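Local coordinates for putative uncharacterized protein PH0242 (Pyrococcus horikoshii, PDB 3VU1) that belongs to the oligosaccharyltransferase family, as the C-terminal globular domain of an archaeal AglB protein, at residues L20-W34 and W82-K96. Numbering follows the deposited sequence.
Sequences LRSNTSKYATATSWW and WELNYFIIYLNDWAK
The backbones of A30-S32 and Y86-Y90 run alongside each other as parallel strands, tied by T31 N to Y86 O and by I88 N to T31 O. Where they enter the pairing, T29 O takes two donors, Y86 N (2.8 Å) and N85 N. N85 swings CG beside its own backbone N (chi1 -70°), which brings OD1 to T29 N at 2.9 Å, so side chain and main chain together hold T29. On the face bearing A30, Y86 and I88, L20, in the last turn of helix 13-23, packs down: L20 CD2 sits over one face of the Y86 ring, offset toward its rim, while L20 CD1 meets I88 CD1 tip to tip at 3.8 Å. T24 CG2 approaches the far end of the same ring, 3.5 Å from Y86 CE1, and A28 CB lies at its edge. On the other face, T31 puts its methyl rather than its hydroxyl between its backbone N and carbonyl carbon; CG2 thereby packs 3.4 Å from L84 CD1 and also touches F87 CD1. Beyond the ladder, one water bonds S32 OG, W34 N and D93 OD2 (2.8 Å), bridging the segments. W34 and Y90 lie nearly parallel (5° between planes) but slid apart, meeting mainly through W34 CE3 and Y90 CE2 at 3.6 Å, and K96 brings CD to the edge of W33. Helix 60-69 joins the two strands and covers T31 and F87, making a beta-alpha-beta crossover at the border of a mixed sheet, with W33 and W34, just past strand 30-32, as the first two residues of the family's WWDYG motif.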
ATOM      1  N   LEU A  20       3.888  -8.321 -15.236  1.00 37.75           N
ATOM      2  CA  LEU A  20       4.821  -8.519 -14.135  1.00 38.29           C
ATOM      3  C   LEU A  20       6.007  -9.379 -14.534  1.00 40.13           C
ATOM      4  O   LEU A  20       7.141  -8.991 -14.274  1.00 42.99           O
ATOM      5  CB  LEU A  20       4.144  -9.084 -12.892  1.00 37.01           C
ATOM      6  CG  LEU A  20       3.331  -8.102 -12.044  1.00 35.47           C
ATOM      7  CD1 LEU A  20       2.496  -8.862 -11.035  1.00 37.49           C
ATOM      8  CD2 LEU A  20       4.182  -7.084 -11.319  1.00 36.19           C
ATOM      9  N   ARG A  21       5.748 -10.524 -15.169  1.00 42.07           N
ATOM     10  CA  ARG A  21       6.808 -11.422 -15.682  1.00 46.28           C
ATOM     11  C   ARG A  21       7.792 -10.760 -16.645  1.00 45.38           C
ATOM     12  O   ARG A  21       8.945 -11.148 -16.674  1.00 46.68           O
ATOM     13  CB  ARG A  21       6.225 -12.645 -16.418  1.00 52.23           C
ATOM     14  CG  ARG A  21       5.662 -13.755 -15.564  1.00 57.55           C
ATOM     15  CD  ARG A  21       5.236 -14.942 -16.433  1.00 67.11           C
ATOM     16  NE  ARG A  21       4.122 -15.675 -15.809  1.00 70.22           N
ATOM     17  CZ  ARG A  21       2.845 -15.602 -16.194  1.00 71.76           C
ATOM     18  NH1 ARG A  21       2.494 -14.850 -17.245  1.00 68.03           N
ATOM     19  NH2 ARG A  21       1.914 -16.299 -15.537  1.00 70.79           N
ATOM     20  N   SER A  22       7.335  -9.795 -17.446  1.00 46.93           N
ATOM     21  CA  SER A  22       8.170  -9.166 -18.482  1.00 46.96           C
ATOM     22  C   SER A  22       8.908  -7.919 -18.030  1.00 47.57           C
ATOM     23  O   SER A  22       9.851  -7.525 -18.684  1.00 58.65           O
ATOM     24  CB  SER A  22       7.325  -8.775 -19.702  1.00 50.13           C
ATOM     25  OG  SER A  22       6.867  -9.919 -20.402  1.00 59.96           O
ATOM     26  N   ASN A  23       8.477  -7.280 -16.943  1.00 44.72           N
ATOM     27  CA  ASN A  23       8.929  -5.913 -16.604  1.00 42.83           C
ATOM     28  C   ASN A  23       9.543  -5.766 -15.204  1.00 42.91           C
ATOM     29  O   ASN A  23      10.117  -4.745 -14.880  1.00 49.65           O
ATOM     30  CB  ASN A  23       7.786  -4.881 -16.796  1.00 42.68           C
ATOM     31  CG  ASN A  23       7.395  -4.673 -18.270  1.00 43.73           C
ATOM     32  OD1 ASN A  23       6.752  -5.509 -18.894  1.00 41.79           O
ATOM     33  ND2 ASN A  23       7.760  -3.526 -18.811  1.00 48.00           N
ATOM     34  N   THR A  24       9.432  -6.783 -14.371  1.00 42.09           N
ATOM     35  CA  THR A  24       9.934  -6.674 -13.020  1.00 42.40           C
ATOM     36  C   THR A  24      11.016  -7.706 -12.823  1.00 45.85           C
ATOM     37  O   THR A  24      11.048  -8.730 -13.514  1.00 48.17           O
ATOM     38  CB  THR A  24       8.815  -6.868 -11.961  1.00 42.99           C
ATOM     39  OG1 THR A  24       8.363  -8.227 -11.938  1.00 42.60           O
ATOM     40  CG2 THR A  24       7.624  -5.989 -12.257  1.00 42.72           C
ATOM     41  N   SER A  25      11.903  -7.431 -11.874  1.00 50.06           N
ATOM     42  CA  SER A  25      12.917  -8.383 -11.433  1.00 49.59           C
ATOM     43  C   SER A  25      12.309  -9.724 -11.030  1.00 51.96           C
ATOM     44  O   SER A  25      11.177  -9.782 -10.538  1.00 52.02           O
ATOM     45  CB  SER A  25      13.654  -7.813 -10.229  1.00 48.80           C
ATOM     46  OG  SER A  25      14.237  -8.859  -9.469  1.00 53.40           O
ATOM     47  N   LYS A  26      13.080 -10.790 -11.211  1.00 53.50           N
ATOM     48  CA  LYS A  26      12.633 -12.130 -10.855  1.00 56.78           C
ATOM     49  C   LYS A  26      12.614 -12.305  -9.336  1.00 54.53           C
ATOM     50  O   LYS A  26      12.183 -13.347  -8.840  1.00 57.60           O
ATOM     51  CB  LYS A  26      13.514 -13.205 -11.521  1.00 61.52           C
ATOM     52  CG  LYS A  26      14.945 -13.268 -10.991  1.00 64.86           C
ATOM     53  CD  LYS A  26      15.762 -14.380 -11.634  1.00 68.02           C
ATOM     54  CE  LYS A  26      17.233 -13.992 -11.752  1.00 68.67           C
ATOM     55  NZ  LYS A  26      18.073 -15.172 -12.085  1.00 64.29           N
ATOM     56  N   TYR A  27      13.083 -11.285  -8.612  1.00 51.64           N
ATOM     57  CA  TYR A  27      13.110 -11.286  -7.141  1.00 49.18           C
ATOM     58  C   TYR A  27      12.091 -10.316  -6.528  1.00 48.64           C
ATOM     59  O   TYR A  27      12.037 -10.147  -5.299  1.00 44.71           O
ATOM     60  CB  TYR A  27      14.522 -10.995  -6.623  1.00 49.56           C
ATOM     61  CG  TYR A  27      15.541 -12.001  -7.105  1.00 59.38           C
ATOM     62  CD1 TYR A  27      16.780 -11.589  -7.594  1.00 58.60           C
ATOM     63  CD2 TYR A  27      15.255 -13.379  -7.105  1.00 63.00           C
ATOM     64  CE1 TYR A  27      17.710 -12.511  -8.056  1.00 59.29           C
ATOM     65  CE2 TYR A  27      16.181 -14.306  -7.566  1.00 64.25           C
ATOM     66  CZ  TYR A  27      17.406 -13.863  -8.040  1.00 65.60           C
ATOM     67  OH  TYR A  27      18.333 -14.774  -8.506  1.00 71.54           O
ATOM     68  N   ALA A  28      11.290  -9.684  -7.389  1.00 45.46           N
ATOM     69  CA  ALA A  28      10.260  -8.751  -6.961  1.00 41.95           C
ATOM     70  C   ALA A  28       9.094  -9.474  -6.282  1.00 42.54           C
ATOM     71  O   ALA A  28       8.755 -10.601  -6.627  1.00 40.53           O
ATOM     72  CB  ALA A  28       9.758  -7.972  -8.155  1.00 41.28           C
ATOM     73  N   THR A  29       8.477  -8.785  -5.326  1.00 46.97           N
ATOM     74  CA  THR A  29       7.360  -9.283  -4.530  1.00 45.67           C
ATOM     75  C   THR A  29       6.048  -8.583  -4.915  1.00 44.97           C
ATOM     76  O   THR A  29       5.924  -7.368  -4.807  1.00 46.20           O
ATOM     77  CB  THR A  29       7.646  -9.008  -3.042  1.00 47.40           C
ATOM     78  OG1 THR A  29       8.806  -9.732  -2.648  1.00 48.21           O
ATOM     79  CG2 THR A  29       6.494  -9.439  -2.163  1.00 50.92           C
ATOM     80  N   ALA A  30       5.068  -9.354  -5.361  1.00 43.67           N
ATOM     81  CA  ALA A  30       3.734  -8.818  -5.601  1.00 39.80           C
ATOM     82  C   ALA A  30       2.761  -9.422  -4.595  1.00 39.92           C
ATOM     83  O   ALA A  30       2.950 -10.565  -4.163  1.00 44.33           O
ATOM     84  CB  ALA A  30       3.293  -9.125  -7.018  1.00 37.87           C
ATOM     85  N   THR A  31       1.738  -8.668  -4.213  1.00 36.15           N
ATOM     86  CA  THR A  31       0.712  -9.187  -3.327  1.00 35.61           C
ATOM     87  C   THR A  31      -0.657  -8.732  -3.771  1.00 35.88           C
ATOM     88  O   THR A  31      -0.776  -7.775  -4.542  1.00 37.29           O
ATOM     89  CB  THR A  31       0.913  -8.792  -1.844  1.00 38.60           C
ATOM     90  OG1 THR A  31      -0.008  -9.550  -1.045  1.00 43.63           O
ATOM     91  CG2 THR A  31       0.636  -7.298  -1.605  1.00 36.25           C
ATOM     92  N   SER A  32      -1.689  -9.406  -3.276  1.00 33.10           N
ATOM     93  CA  SER A  32      -3.041  -9.047  -3.627  1.00 32.94           C
ATOM     94  C   SER A  32      -4.038  -9.604  -2.634  1.00 31.48           C
ATOM     95  O   SER A  32      -3.684 -10.439  -1.819  1.00 34.19           O
ATOM     96  CB  SER A  32      -3.390  -9.535  -5.018  1.00 34.32           C
ATOM     97  OG  SER A  32      -4.520  -8.786  -5.445  1.00 43.90           O
ATOM     98  N   TRP A  33      -5.275  -9.128  -2.667  1.00 28.87           N
ATOM     99  CA  TRP A  33      -6.273  -9.758  -1.828  1.00 29.67           C
ATOM    100  C   TRP A  33      -6.564 -11.177  -2.300  1.00 31.33           C
ATOM    101  O   TRP A  33      -6.427 -12.139  -1.541  1.00 31.95           O
ATOM    102  CB  TRP A  33      -7.555  -8.942  -1.738  1.00 27.90           C
ATOM    103  CG  TRP A  33      -8.466  -9.588  -0.765  1.00 27.86           C
ATOM    104  CD1 TRP A  33      -9.598 -10.331  -1.036  1.00 28.10           C
ATOM    105  CD2 TRP A  33      -8.303  -9.656   0.697  1.00 28.97           C
ATOM    106  NE1 TRP A  33     -10.165 -10.806   0.121  1.00 28.78           N
ATOM    107  CE2 TRP A  33      -9.447 -10.449   1.196  1.00 28.41           C
ATOM    108  CE3 TRP A  33      -7.377  -9.156   1.605  1.00 26.65           C
ATOM    109  CZ2 TRP A  33      -9.627 -10.724   2.550  1.00 27.55           C
ATOM    110  CZ3 TRP A  33      -7.581  -9.422   2.970  1.00 29.15           C
ATOM    111  CH2 TRP A  33      -8.674 -10.199   3.432  1.00 28.58           C
ATOM    112  N   TRP A  34      -6.943 -11.315  -3.567  1.00 30.77           N
ATOM    113  CA  TRP A  34      -7.303 -12.601  -4.151  1.00 31.14           C
ATOM    114  C   TRP A  34      -6.084 -13.392  -4.490  1.00 29.56           C
ATOM    115  O   TRP A  34      -5.039 -12.822  -4.776  1.00 31.52           O
ATOM    116  CB  TRP A  34      -8.122 -12.369  -5.407  1.00 32.11           C
ATOM    117  CG  TRP A  34      -8.900 -13.547  -5.931  1.00 33.82           C
ATOM    118  CD1 TRP A  34      -9.471 -14.604  -5.209  1.00 32.42           C
ATOM    119  CD2 TRP A  34      -9.286 -13.792  -7.329  1.00 33.85           C
ATOM    120  NE1 TRP A  34     -10.141 -15.460  -6.055  1.00 30.84           N
ATOM    121  CE2 TRP A  34     -10.073 -15.035  -7.329  1.00 31.88           C
ATOM    122  CE3 TRP A  34      -9.076 -13.123  -8.540  1.00 33.78           C
ATOM    123  CZ2 TRP A  34     -10.609 -15.569  -8.499  1.00 31.97           C
ATOM    124  CZ3 TRP A  34      -9.609 -13.684  -9.714  1.00 33.00           C
ATOM    125  CH2 TRP A  34     -10.361 -14.880  -9.687  1.00 31.89           C
ATOM    126  N   TRP A  82       7.861  -6.586   4.656  1.00 38.23           N
ATOM    127  CA  TRP A  82       7.632  -7.729   3.759  1.00 36.74           C
ATOM    128  C   TRP A  82       8.407  -7.679   2.490  1.00 37.82           C
ATOM    129  O   TRP A  82       8.250  -8.590   1.686  1.00 40.52           O
ATOM    130  CB  TRP A  82       6.154  -7.919   3.390  1.00 33.94           C
ATOM    131  CG  TRP A  82       5.164  -8.034   4.527  1.00 31.51           C
ATOM    132  CD1 TRP A  82       5.422  -8.196   5.888  1.00 30.96           C
ATOM    133  CD2 TRP A  82       3.703  -8.009   4.419  1.00 30.23           C
ATOM    134  NE1 TRP A  82       4.255  -8.243   6.608  1.00 31.20           N
ATOM    135  CE2 TRP A  82       3.185  -8.141   5.779  1.00 30.77           C
ATOM    136  CE3 TRP A  82       2.811  -7.899   3.371  1.00 30.37           C
ATOM    137  CZ2 TRP A  82       1.827  -8.169   6.044  1.00 29.76           C
ATOM    138  CZ3 TRP A  82       1.445  -7.922   3.651  1.00 28.47           C
ATOM    139  CH2 TRP A  82       0.970  -8.050   4.956  1.00 28.95           C
ATOM    140  N   GLU A  83       9.221  -6.636   2.284  1.00 39.08           N
ATOM    141  CA  GLU A  83       9.937  -6.384   1.011  1.00 39.90           C
ATOM    142  C   GLU A  83       8.996  -6.226  -0.175  1.00 39.03           C
ATOM    143  O   GLU A  83       9.354  -6.574  -1.322  1.00 39.62           O
ATOM    144  CB  GLU A  83      10.915  -7.497   0.685  1.00 45.96           C
ATOM    145  CG  GLU A  83      12.292  -7.340   1.274  1.00 58.99           C
ATOM    146  CD  GLU A  83      13.030  -8.666   1.329  1.00 67.53           C
ATOM    147  OE1 GLU A  83      13.396  -9.166   0.236  1.00 72.12           O
ATOM    148  OE2 GLU A  83      13.227  -9.207   2.456  1.00 69.80           O
ATOM    149  N   LEU A  84       7.792  -5.723   0.109  1.00 38.41           N
ATOM    150  CA  LEU A  84       6.746  -5.573  -0.897  1.00 36.61           C
ATOM    151  C   LEU A  84       7.159  -4.617  -2.012  1.00 38.81           C
ATOM    152  O   LEU A  84       7.587  -3.487  -1.744  1.00 40.39           O
ATOM    153  CB  LEU A  84       5.434  -5.106  -0.273  1.00 33.70           C
ATOM    154  CG  LEU A  84       4.254  -5.105  -1.252  1.00 32.49           C
ATOM    155  CD1 LEU A  84       3.911  -6.529  -1.646  1.00 33.24           C
ATOM    156  CD2 LEU A  84       3.039  -4.398  -0.692  1.00 32.40           C
ATOM    157  N   ASN A  85       7.011  -5.087  -3.249  1.00 36.63           N
ATOM    158  CA  ASN A  85       7.368  -4.332  -4.431  1.00 36.05           C
ATOM    159  C   ASN A  85       6.130  -3.825  -5.182  1.00 35.32           C
ATOM    160  O   ASN A  85       6.075  -2.665  -5.583  1.00 36.66           O
ATOM    161  CB  ASN A  85       8.249  -5.207  -5.336  1.00 38.45           C
ATOM    162  CG  ASN A  85       9.632  -5.449  -4.744  1.00 41.98           C
ATOM    163  OD1 ASN A  85       9.928  -6.526  -4.220  1.00 47.65           O
ATOM    164  ND2 ASN A  85      10.477  -4.433  -4.803  1.00 40.45           N
ATOM    165  N   TYR A  86       5.138  -4.695  -5.370  1.00 32.46           N
ATOM    166  CA  TYR A  86       3.957  -4.353  -6.137  1.00 30.11           C
ATOM    167  C   TYR A  86       2.709  -4.773  -5.388  1.00 31.44           C
ATOM    168  O   TYR A  86       2.685  -5.794  -4.706  1.00 31.45           O
ATOM    169  CB  TYR A  86       3.994  -4.997  -7.523  1.00 30.22           C
ATOM    170  CG  TYR A  86       5.188  -4.538  -8.314  1.00 31.38           C
ATOM    171  CD1 TYR A  86       6.358  -5.281  -8.320  1.00 32.51           C
ATOM    172  CD2 TYR A  86       5.172  -3.320  -9.005  1.00 31.91           C
ATOM    173  CE1 TYR A  86       7.483  -4.843  -8.997  1.00 33.32           C
ATOM    174  CE2 TYR A  86       6.284  -2.877  -9.709  1.00 31.76           C
ATOM    175  CZ  TYR A  86       7.431  -3.642  -9.699  1.00 32.26           C
ATOM    176  OH  TYR A  86       8.536  -3.231 -10.368  1.00 30.30           O
ATOM    177  N   PHE A  87       1.677  -3.952  -5.496  1.00 29.90           N
ATOM    178  CA  PHE A  87       0.436  -4.248  -4.874  1.00 28.86           C
ATOM    179  C   PHE A  87      -0.612  -4.198  -5.971  1.00 29.54           C
ATOM    180  O   PHE A  87      -0.783  -3.172  -6.646  1.00 28.51           O
ATOM    181  CB  PHE A  87       0.123  -3.237  -3.768  1.00 28.34           C
ATOM    182  CG  PHE A  87      -0.960  -3.696  -2.843  1.00 29.77           C
ATOM    183  CD1 PHE A  87      -0.673  -4.002  -1.526  1.00 31.00           C
ATOM    184  CD2 PHE A  87      -2.259  -3.888  -3.304  1.00 29.86           C
ATOM    185  CE1 PHE A  87      -1.667  -4.451  -0.673  1.00 31.29           C
ATOM    186  CE2 PHE A  87      -3.256  -4.348  -2.455  1.00 32.21           C
ATOM    187  CZ  PHE A  87      -2.956  -4.626  -1.131  1.00 30.96           C
ATOM    188  N   ILE A  88      -1.325  -5.307  -6.124  1.00 28.88           N
ATOM    189  CA  ILE A  88      -2.319  -5.438  -7.172  1.00 29.53           C
ATOM    190  C   ILE A  88      -3.720  -5.160  -6.654  1.00 30.67           C
ATOM    191  O   ILE A  88      -4.201  -5.798  -5.705  1.00 35.74           O
ATOM    192  CB  ILE A  88      -2.272  -6.822  -7.804  1.00 27.51           C
ATOM    193  CG1 ILE A  88      -0.894  -7.042  -8.405  1.00 28.69           C
ATOM    194  CG2 ILE A  88      -3.342  -6.917  -8.854  1.00 26.73           C
ATOM    195  CD1 ILE A  88      -0.615  -8.487  -8.806  1.00 32.54           C
ATOM    196  N   ILE A  89      -4.369  -4.194  -7.282  1.00 29.95           N
ATOM    197  CA  ILE A  89      -5.699  -3.796  -6.880  1.00 28.41           C
ATOM    198  C   ILE A  89      -6.663  -4.291  -7.934  1.00 30.97           C
ATOM    199  O   ILE A  89      -6.431  -4.146  -9.142  1.00 32.66           O
ATOM    200  CB  ILE A  89      -5.779  -2.288  -6.689  1.00 25.63           C
ATOM    201  CG1 ILE A  89      -4.940  -1.902  -5.468  1.00 25.83           C
ATOM    202  CG2 ILE A  89      -7.221  -1.827  -6.573  1.00 25.74           C
ATOM    203  CD1 ILE A  89      -5.509  -2.295  -4.112  1.00 25.64           C
ATOM    204  N   TYR A  90      -7.734  -4.904  -7.462  1.00 32.17           N
ATOM    205  CA  TYR A  90      -8.671  -5.579  -8.323  1.00 30.95           C
ATOM    206  C   TYR A  90     -10.048  -4.979  -8.098  1.00 31.08           C
ATOM    207  O   TYR A  90     -10.653  -5.177  -7.045  1.00 30.28           O
ATOM    208  CB  TYR A  90      -8.643  -7.069  -7.972  1.00 32.90           C
ATOM    209  CG  TYR A  90      -9.461  -7.967  -8.875  1.00 36.26           C
ATOM    210  CD1 TYR A  90      -9.625  -7.663 -10.230  1.00 35.39           C
ATOM    211  CD2 TYR A  90     -10.049  -9.137  -8.381  1.00 35.19           C
ATOM    212  CE1 TYR A  90     -10.363  -8.479 -11.054  1.00 36.71           C
ATOM    213  CE2 TYR A  90     -10.785  -9.968  -9.204  1.00 35.98           C
ATOM    214  CZ  TYR A  90     -10.935  -9.635 -10.542  1.00 37.85           C
ATOM    215  OH  TYR A  90     -11.682 -10.428 -11.388  1.00 38.13           O
ATOM    216  N   LEU A  91     -10.562  -4.251  -9.086  1.00 32.15           N
ATOM    217  CA  LEU A  91     -11.872  -3.607  -8.930  1.00 32.65           C
ATOM    218  C   LEU A  91     -13.003  -4.531  -8.496  1.00 34.21           C
ATOM    219  O   LEU A  91     -13.937  -4.103  -7.824  1.00 37.27           O
ATOM    220  CB  LEU A  91     -12.257  -2.847 -10.183  1.00 33.82           C
ATOM    221  CG  LEU A  91     -11.691  -1.418 -10.208  1.00 33.89           C
ATOM    222  CD1 LEU A  91     -10.167  -1.401 -10.346  1.00 31.21           C
ATOM    223  CD2 LEU A  91     -12.349  -0.671 -11.346  1.00 29.23           C
ATOM    224  N   ASN A  92     -12.909  -5.810  -8.830  1.00 35.44           N
ATOM    225  CA  ASN A  92     -13.965  -6.753  -8.465  1.00 33.44           C
ATOM    226  C   ASN A  92     -13.982  -7.131  -7.001  1.00 33.82           C
ATOM    227  O   ASN A  92     -14.946  -7.752  -6.543  1.00 32.62           O
ATOM    228  CB  ASN A  92     -13.873  -7.979  -9.339  1.00 33.42           C
ATOM    229  CG  ASN A  92     -14.228  -7.665 -10.776  1.00 34.89           C
ATOM    230  OD1 ASN A  92     -15.008  -6.744 -11.021  1.00 32.42           O
ATOM    231  ND2 ASN A  92     -13.640  -8.403 -11.742  1.00 35.13           N
ATOM    232  N   ASP A  93     -12.955  -6.724  -6.252  1.00 31.68           N
ATOM    233  CA  ASP A  93     -12.969  -6.983  -4.813  1.00 32.67           C
ATOM    234  C   ASP A  93     -14.067  -6.245  -4.036  1.00 32.18           C
ATOM    235  O   ASP A  93     -14.295  -6.547  -2.856  1.00 34.76           O
ATOM    236  CB  ASP A  93     -11.584  -6.862  -4.161  1.00 33.02           C
ATOM    237  CG  ASP A  93     -10.653  -8.024  -4.546  1.00 37.88           C
ATOM    238  OD1 ASP A  93     -11.148  -9.189  -4.661  1.00 38.05           O
ATOM    239  OD2 ASP A  93      -9.432  -7.770  -4.751  1.00 37.83           O
ATOM    240  N   TRP A  94     -14.781  -5.328  -4.682  1.00 30.02           N
ATOM    241  CA  TRP A  94     -15.980  -4.783  -4.037  1.00 31.75           C
ATOM    242  C   TRP A  94     -16.812  -5.959  -3.553  1.00 31.50           C
ATOM    243  O   TRP A  94     -17.400  -5.916  -2.465  1.00 34.37           O
ATOM    244  CB  TRP A  94     -16.773  -3.835  -4.964  1.00 32.52           C
ATOM    245  CG  TRP A  94     -17.408  -4.572  -6.124  1.00 34.06           C
ATOM    246  CD1 TRP A  94     -16.888  -4.759  -7.415  1.00 33.30           C
ATOM    247  CD2 TRP A  94     -18.665  -5.333  -6.108  1.00 33.28           C
ATOM    248  NE1 TRP A  94     -17.729  -5.540  -8.169  1.00 31.98           N
ATOM    249  CE2 TRP A  94     -18.809  -5.920  -7.457  1.00 32.99           C
ATOM    250  CE3 TRP A  94     -19.651  -5.581  -5.150  1.00 34.23           C
ATOM    251  CZ2 TRP A  94     -19.901  -6.708  -7.809  1.00 34.21           C
ATOM    252  CZ3 TRP A  94     -20.747  -6.381  -5.516  1.00 36.93           C
ATOM    253  CH2 TRP A  94     -20.860  -6.938  -6.820  1.00 37.13           C
ATOM    254  N   ALA A  95     -16.834  -7.045  -4.326  1.00 30.81           N
ATOM    255  CA  ALA A  95     -17.670  -8.217  -3.987  1.00 31.56           C
ATOM    256  C   ALA A  95     -17.187  -8.901  -2.714  1.00 31.50           C
ATOM    257  O   ALA A  95     -17.963  -9.548  -2.046  1.00 29.96           O
ATOM    258  CB  ALA A  95     -17.710  -9.225  -5.132  1.00 32.03           C
ATOM    259  N   LYS A  96     -15.902  -8.771  -2.396  1.00 30.29           N
ATOM    260  CA  LYS A  96     -15.392  -9.326  -1.156  1.00 30.32           C
ATOM    261  C   LYS A  96     -15.286  -8.284  -0.040  1.00 31.61           C
ATOM    262  O   LYS A  96     -14.730  -8.566   1.035  1.00 31.08           O
ATOM    263  CB  LYS A  96     -14.042 -10.004  -1.392  1.00 29.60           C
ATOM    264  CG  LYS A  96     -14.188 -11.307  -2.125  1.00 29.16           C
ATOM    265  CD  LYS A  96     -12.878 -11.881  -2.601  1.00 29.16           C
ATOM    266  CE  LYS A  96     -13.168 -13.318  -2.977  1.00 29.86           C
ATOM    267  NZ  LYS A  96     -11.963 -14.169  -3.030  1.00 32.65           N
TER
HETATM  268  O   HOH W   1      -7.180  -9.322  -5.346  1.00 24.93           O